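Alp7A (Bacillus subtilis, PDB 5EC0) is a bacterial actin-like protein that binds adenine nucleotide and probably forms the cytoskeletal filaments that segregate its plasmid. Local coordinates at residues K150-H155 / E173-R178; K228-K231 / S235-S238; S271-T276 / G331-E336. All blocks are in the same frame, centred on the assembly; numbering follows the deposited sequence.

Interaction 1: K150-H155 / E173-R178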
# COMPACT_ATOMS: atom_id res chain seq x y z
N LYS A 150 -1.00 0.33 18.84
CA LYS A 150 -1.66 1.57 18.49
C LYS A 150 -3.11 1.32 18.09
O LYS A 150 -3.95 2.21 18.17
CB LYS A 150 -0.91 2.26 17.35
CG LYS A 150 -0.66 3.73 17.57
CD LYS A 150 -0.24 4.40 16.28
CE LYS A 150 -0.50 5.91 16.32
NZ LYS A 150 -0.46 6.46 14.95
N PHE A 151 -3.39 0.10 17.67
CA PHE A 151 -4.70 -0.19 17.11
C PHE A 151 -5.51 -1.10 18.02
O PHE A 151 -6.74 -1.01 18.04
CB PHE A 151 -4.53 -0.78 15.71
CG PHE A 151 -3.91 0.18 14.75
CD1 PHE A 151 -2.52 0.23 14.59
CD2 PHE A 151 -4.69 1.10 14.06
CE1 PHE A 151 -1.94 1.14 13.73
CE2 PHE A 151 -4.12 2.02 13.21
CZ PHE A 151 -2.74 2.04 13.04
N LEU A 152 -4.83 -1.95 18.79
CA LEU A 152 -5.47 -2.80 19.81
C LEU A 152 -6.36 -1.99 20.77
O LEU A 152 -6.03 -0.86 21.15
CB LEU A 152 -4.40 -3.55 20.63
CG LEU A 152 -4.87 -4.75 21.45
CD1 LEU A 152 -5.48 -5.79 20.52
CD2 LEU A 152 -3.71 -5.37 22.26
N GLY A 153 -7.50 -2.57 21.15
CA GLY A 153 -8.38 -1.94 22.12
C GLY A 153 -9.54 -1.14 21.53
O GLY A 153 -9.91 -1.30 20.35
N THR A 154 -10.07 -0.26 22.37
CA THR A 154 -11.30 0.48 22.10
C THR A 154 -11.02 1.92 21.65
O THR A 154 -10.28 2.64 22.31
CB THR A 154 -12.18 0.50 23.35
OG1 THR A 154 -12.43 -0.84 23.78
CG2 THR A 154 -13.51 1.22 23.07
N HIS A 155 -11.62 2.31 20.54
CA HIS A 155 -11.49 3.67 20.03
C HIS A 155 -12.84 4.25 19.68
O HIS A 155 -13.78 3.51 19.40
CB HIS A 155 -10.59 3.70 18.80
CG HIS A 155 -9.40 2.80 18.91
ND1 HIS A 155 -8.29 3.13 19.66
CD2 HIS A 155 -9.14 1.60 18.36
CE1 HIS A 155 -7.40 2.16 19.57
NE2 HIS A 155 -7.89 1.22 18.78
N GLU A 173 -9.97 -6.52 18.93
CA GLU A 173 -9.72 -7.59 19.88
C GLU A 173 -8.27 -8.06 19.87
O GLU A 173 -7.67 -8.27 20.91
CB GLU A 173 -10.65 -8.78 19.60
CG GLU A 173 -12.14 -8.42 19.56
CD GLU A 173 -13.04 -9.64 19.48
OE1 GLU A 173 -12.52 -10.77 19.29
OE2 GLU A 173 -14.27 -9.48 19.64
N ASP A 174 -7.73 -8.24 18.67
CA ASP A 174 -6.36 -8.71 18.50
C ASP A 174 -5.71 -7.98 17.34
O ASP A 174 -6.35 -7.71 16.33
CB ASP A 174 -6.36 -10.22 18.26
CG ASP A 174 -4.99 -10.83 18.42
OD1 ASP A 174 -4.13 -10.18 19.06
OD2 ASP A 174 -4.78 -11.95 17.93
N ALA A 175 -4.42 -7.66 17.47
CA ALA A 175 -3.73 -6.91 16.43
C ALA A 175 -2.29 -7.40 16.22
O ALA A 175 -1.66 -7.86 17.16
CB ALA A 175 -3.74 -5.42 16.77
N ALA A 176 -1.80 -7.32 14.99
CA ALA A 176 -0.41 -7.68 14.70
C ALA A 176 0.17 -6.78 13.61
O ALA A 176 -0.55 -6.21 12.78
CB ALA A 176 -0.30 -9.16 14.31
N CYS A 177 1.49 -6.65 13.62
CA CYS A 177 2.19 -5.81 12.64
C CYS A 177 3.33 -6.60 12.00
O CYS A 177 4.20 -7.10 12.70
CB CYS A 177 2.73 -4.55 13.30
SG CYS A 177 3.54 -3.47 12.14
N ARG A 178 3.28 -6.74 10.67
CA ARG A 178 4.28 -7.49 9.91
C ARG A 178 5.32 -6.55 9.30
O ARG A 178 5.33 -5.36 9.59
CB ARG A 178 3.61 -8.32 8.81
CG ARG A 178 2.45 -9.17 9.29
CD ARG A 178 2.81 -10.12 10.46
NE ARG A 178 1.61 -10.85 10.84
CZ ARG A 178 1.57 -12.00 11.49
NH1 ARG A 178 2.70 -12.58 11.88
NH2 ARG A 178 0.41 -12.57 11.76
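Leu152 reaches the segment 173-178 through one methyl, CD1, which settles against backbone rather than into a pocket of side chains. The evidence is in its shortest approaches: Leu152 CD1 lies 3.3 Å from Glu173 O, 3.7 Å from Asp174 CA and 3.7 Å from Ala175 N, so it follows the chain across two successive peptide links. With CG anti to the backbone N (chi1 -163°), the branch leaves alongside the carbonyl carbon of Leu152, and chi2 at 60° then sets CD1 against the neighbouring strand. Ala175 supplies the one apolar side-chain pairing, its CB standing 4.2 Å from Leu152 CD1. Glu173 contributes through its main chain, while its CB, like that of Asp174, points away from the segment 150-155. The two segments belong to the beta hairpin of strands 153-159 and 166-179, and the contact lies where the chain enters the first of these strands. No hydrogen bond joins the segments themselves; the hairpin is paired just beyond, by the backbone bonds of Gly153 with Val172 and of His155 with Ile170. His155 NE2 donates to Phe151 O at 2.6 Å, almost straight at 176°. The acceptor lies in the plane of the imidazole, although the donor stands above the carbonyl plane of Phe151. This bond ties the strand's start to the residues just before it, where the Phe151 ring stacks with Phe125 and meets Phe101 edge-to-face.

Interaction 2: K228-K231 / S235-S238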
# COMPACT_ATOMS: atom_id res chain seq x y z
N LYS A 228 11.87 -18.50 1.73
CA LYS A 228 11.98 -18.71 3.17
C LYS A 228 12.26 -17.38 3.85
O LYS A 228 12.58 -16.41 3.17
CB LYS A 228 13.08 -19.75 3.47
CG LYS A 228 12.71 -21.16 3.02
CD LYS A 228 13.86 -22.13 3.11
CE LYS A 228 13.44 -23.52 2.64
NZ LYS A 228 12.17 -23.95 3.31
N PRO A 229 12.12 -17.31 5.19
CA PRO A 229 12.35 -16.02 5.84
C PRO A 229 13.79 -15.52 5.64
O PRO A 229 14.70 -16.33 5.50
CB PRO A 229 12.07 -16.30 7.32
CG PRO A 229 11.27 -17.54 7.35
CD PRO A 229 11.71 -18.34 6.17
N PRO A 230 13.98 -14.20 5.62
CA PRO A 230 15.32 -13.61 5.53
C PRO A 230 16.21 -14.14 6.64
O PRO A 230 15.70 -14.39 7.73
CB PRO A 230 15.06 -12.11 5.69
CG PRO A 230 13.62 -11.93 5.29
CD PRO A 230 12.92 -13.18 5.71
N LYS A 231 17.50 -14.31 6.38
CA LYS A 231 18.41 -14.89 7.37
C LYS A 231 18.76 -13.91 8.48
O LYS A 231 18.84 -14.29 9.65
CB LYS A 231 19.69 -15.38 6.69
CG LYS A 231 19.50 -16.56 5.73
CD LYS A 231 19.47 -17.89 6.47
CE LYS A 231 19.34 -19.09 5.52
NZ LYS A 231 20.61 -19.46 4.80
N SER A 235 19.52 -8.67 5.26
CA SER A 235 18.72 -9.11 4.12
C SER A 235 17.58 -8.14 3.80
O SER A 235 16.80 -8.38 2.88
CB SER A 235 18.15 -10.50 4.37
OG SER A 235 19.18 -11.42 4.69
N PHE A 236 17.50 -7.06 4.58
CA PHE A 236 16.46 -6.04 4.43
C PHE A 236 17.10 -4.71 4.08
O PHE A 236 17.87 -4.18 4.89
CB PHE A 236 15.66 -5.84 5.73
CG PHE A 236 14.90 -7.04 6.22
CD1 PHE A 236 15.52 -7.99 7.03
CD2 PHE A 236 13.54 -7.17 5.97
CE1 PHE A 236 14.82 -9.08 7.52
CE2 PHE A 236 12.82 -8.25 6.45
CZ PHE A 236 13.46 -9.21 7.23
N VAL A 237 16.78 -4.14 2.92
CA VAL A 237 17.39 -2.86 2.56
C VAL A 237 16.36 -1.90 1.97
O VAL A 237 15.51 -2.30 1.18
CB VAL A 237 18.56 -3.06 1.58
CG1 VAL A 237 19.04 -1.72 1.03
CG2 VAL A 237 19.72 -3.81 2.25
N SER A 238 16.43 -0.63 2.38
CA SER A 238 15.59 0.42 1.82
C SER A 238 16.41 1.51 1.12
O SER A 238 17.44 1.93 1.64
CB SER A 238 14.73 1.04 2.92
OG SER A 238 13.70 1.84 2.37
O HOH W 1 18.45 -13.79 3.70
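Pro230 packs closely on the far end of the Phe236 ring, with Pro230 CG 3.3 Å from Phe236 CZ and Pro230 CB 3.5 Å from Phe236 CE1. The two side chains cross at about a right angle and the pyrrolidine meets the ring obliquely. In Phe236, CG anti to the carbonyl carbon (chi1 -62°) turns the ring back from the strand toward the proline. Ser235 adds its CB to this apolar patch, 3.7 Å from Pro230 CB. The other flank is looser and wet: Lys231 N and Ser235 OG stand 3.7 Å apart with no direct bond, and one water bridges them, accepting from Lys231 N at 2.9 Å and lying 2.7 Å from Ser235 OG. Beyond it the exposed Lys231 chain turns off from the segment 235-238. With Phe236 cut back to an alanine, a gap would probably open beside Pro230, and Phe140 would lose its edge-to-face partner. The contact closes the loop leading into strand 236-239, an outermost strand of the five-stranded sheet within this chain; Pro230 and Phe236 both rest on Val221 of strand 218-223, and Phe236 also touches Ile131 of helix 131-134.

Interaction 3: S271-T276 / G331-E336. With ADP (adenosine-5'-diphosphate), chain D.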
# COMPACT_ATOMS: atom_id res chain seq x y z
N SER A 271 -2.73 5.19 -15.27
CA SER A 271 -3.95 5.09 -16.07
C SER A 271 -3.66 4.69 -17.52
O SER A 271 -4.48 4.02 -18.13
CB SER A 271 -4.74 6.40 -16.07
OG SER A 271 -4.85 6.94 -14.77
N ASN A 272 -2.51 5.11 -18.07
CA ASN A 272 -2.27 4.97 -19.51
C ASN A 272 -1.11 4.08 -19.93
O ASN A 272 -1.01 3.70 -21.10
CB ASN A 272 -2.05 6.34 -20.14
CG ASN A 272 -3.34 7.09 -20.33
OD1 ASN A 272 -3.97 7.00 -21.39
ND2 ASN A 272 -3.75 7.83 -19.31
N ILE A 273 -0.21 3.77 -19.00
CA ILE A 273 0.82 2.79 -19.27
C ILE A 273 0.09 1.49 -19.59
O ILE A 273 -0.98 1.21 -19.02
CB ILE A 273 1.79 2.60 -18.08
CG1 ILE A 273 3.04 1.82 -18.51
CG2 ILE A 273 1.09 1.93 -16.89
CD1 ILE A 273 3.97 2.61 -19.37
N GLY A 274 0.63 0.70 -20.51
CA GLY A 274 -0.00 -0.56 -20.83
C GLY A 274 -0.77 -0.55 -22.13
O GLY A 274 -1.05 -1.61 -22.69
N LYS A 275 -1.12 0.64 -22.62
CA LYS A 275 -1.65 0.72 -23.97
C LYS A 275 -0.63 1.37 -24.92
O LYS A 275 0.31 2.03 -24.48
CB LYS A 275 -2.99 1.47 -24.01
CG LYS A 275 -3.02 2.82 -23.34
CD LYS A 275 -4.43 3.41 -23.45
CE LYS A 275 -4.86 4.14 -22.18
NZ LYS A 275 -6.33 4.37 -22.12
N THR A 276 -0.84 1.14 -26.21
CA THR A 276 0.12 1.51 -27.24
C THR A 276 0.32 3.02 -27.35
O THR A 276 1.42 3.50 -27.63
CB THR A 276 -0.31 0.98 -28.62
OG1 THR A 276 -1.72 1.20 -28.78
CG2 THR A 276 -0.03 -0.51 -28.73
N GLY A 331 6.41 -0.88 -9.67
CA GLY A 331 6.85 -2.09 -10.36
C GLY A 331 5.86 -2.44 -11.45
O GLY A 331 6.22 -2.81 -12.56
N GLU A 332 4.59 -2.31 -11.10
CA GLU A 332 3.46 -2.48 -12.01
C GLU A 332 3.57 -1.58 -13.24
O GLU A 332 3.37 -2.01 -14.37
CB GLU A 332 2.15 -2.20 -11.25
CG GLU A 332 0.88 -2.60 -11.98
CD GLU A 332 -0.34 -2.58 -11.05
OE1 GLU A 332 -1.21 -1.72 -11.26
OE2 GLU A 332 -0.43 -3.44 -10.12
N VAL A 333 3.91 -0.32 -13.02
CA VAL A 333 4.05 0.67 -14.08
C VAL A 333 5.26 0.37 -14.97
O VAL A 333 5.22 0.53 -16.20
CB VAL A 333 4.16 2.08 -13.47
CG1 VAL A 333 4.71 3.08 -14.47
CG2 VAL A 333 2.80 2.53 -12.91
N LEU A 334 6.32 -0.10 -14.32
CA LEU A 334 7.60 -0.32 -14.97
C LEU A 334 7.70 -1.69 -15.64
O LEU A 334 8.76 -2.04 -16.17
CB LEU A 334 8.74 -0.18 -13.95
CG LEU A 334 9.02 1.16 -13.28
CD1 LEU A 334 10.34 1.06 -12.54
CD2 LEU A 334 9.06 2.30 -14.28
N GLU A 335 6.62 -2.45 -15.61
CA GLU A 335 6.67 -3.85 -16.03
C GLU A 335 7.25 -4.04 -17.43
O GLU A 335 8.15 -4.86 -17.64
CB GLU A 335 5.28 -4.48 -15.98
CG GLU A 335 5.28 -5.89 -16.56
CD GLU A 335 3.96 -6.61 -16.41
OE1 GLU A 335 2.93 -5.97 -16.11
OE2 GLU A 335 3.96 -7.85 -16.59
N GLU A 336 6.72 -3.27 -18.38
CA GLU A 336 7.22 -3.30 -19.74
C GLU A 336 8.71 -2.91 -19.80
O GLU A 336 9.52 -3.56 -20.48
CB GLU A 336 6.37 -2.37 -20.61
CG GLU A 336 6.83 -2.22 -22.06
CD GLU A 336 6.09 -1.09 -22.79
OE1 GLU A 336 5.28 -0.38 -22.15
OE2 GLU A 336 6.33 -0.90 -24.00
PB ADP D . 4.16 4.18 -2.13
O1B ADP D . 3.30 3.56 -1.04
O2B ADP D . 5.59 4.53 -1.73
O3B ADP D . 3.53 5.30 -2.93
PA ADP D . 3.13 2.18 -3.95
O1A ADP D . 1.78 2.53 -3.35
O2A ADP D . 3.53 0.72 -4.11
O3A ADP D . 4.33 2.98 -3.20
O5' ADP D . 3.25 2.87 -5.38
C5' ADP D . 2.53 4.04 -5.73
C4' ADP D . 2.65 4.11 -7.24
O4' ADP D . 1.78 3.13 -7.79
C3' ADP D . 2.21 5.43 -7.84
O3' ADP D . 3.34 6.26 -8.11
C2' ADP D . 1.54 5.04 -9.15
O2' ADP D . 2.39 5.45 -10.22
C1' ADP D . 1.46 3.51 -9.12
N9 ADP D . 0.13 2.96 -9.47
C8 ADP D . -0.04 1.95 -10.34
N7 ADP D . -1.34 1.63 -10.48
C5 ADP D . -2.03 2.45 -9.66
C6 ADP D . -3.47 2.61 -9.35
N6 ADP D . -4.38 1.81 -9.96
N1 ADP D . -3.81 3.56 -8.46
C2 ADP D . -2.87 4.34 -7.87
N3 ADP D . -1.53 4.26 -8.11
C4 ADP D . -1.07 3.33 -8.99
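Ile273 and Val333 carry the apolar part of this contact, and much of it is side chain against main chain. Ile273 CG1 comes 3.4 Å from Val333 O and Ile273 CD1 follows at 4.0 Å from the same Val333 O, so the longer branch runs past the carbonyl of Val333, on helix 328-333. The shorter branch makes the side-chain pairing, with Ile273 CG2 4.4 Å from Val333 CG2. Placing CG1 anti to the backbone N (chi1 -167°) directs the long branch at that carbonyl and leaves CG2 between N and the carbonyl carbon, facing the valine. Leu299 of helix 292-313 touches both residues.

No polar bond crosses the segments. The Glu336 carboxylate only comes near the isoleucine methyl, Glu336 OE1 being 4.3 Å from Ile273 CD1. Ile273 is the first residue to leave helical angles after helix 262-272, and it enters a type II beta turn from Asn272 to Lys275, closed by a weak backbone bond. Gly274, at phi 104°, occupies a position of this turn where a side chain would run against the preceding carbonyl.

Towards the nucleotide, Val333 CG2 is 3.9 Å from ADP C8, so the methyl that meets Ile273 also borders the base, on the adenine side of a cleft of the kind found in actin-like ATPases. Glu332 OE1 lies 3.4 Å from ADP N7, a proximity rather than a hydrogen bond. Tyr270 and Glu266 of helix 262-272 also line the pocket, and Glu266 OE2 is hydrogen-bonded to ADP. Glu336 forms a salt bridge with Lys296 and Glu332 OE2 takes the backbone N of Arg362, both outside the two segments; the residue just after helix 262-272 thus probably rests on the pocket-lining Val333 mainly by van der Waals packing.

None of the three contacts has a direct hydrogen bond between its segments. Interaction 1 is a surface contact within one hairpin, an exposed leucine methyl against backbone and one alanine. Interactions 2 and 3 are partly buried and both belong to the Alp7A C-terminal domain, yet they hold different elements: interaction 2 joins a loop to the edge strand that follows it, using proline, aromatic ring and a bridging water, whereas interaction 3 brings together segments 55 residues apart, with aliphatic branches packed on a side chain and a carbonyl. Of the three, interaction 3 alone touches ADP. Interactions 1 and 3 lie on opposite sides of the chain's centre, their centres about 36 Å apart, and no two of the contacts touch.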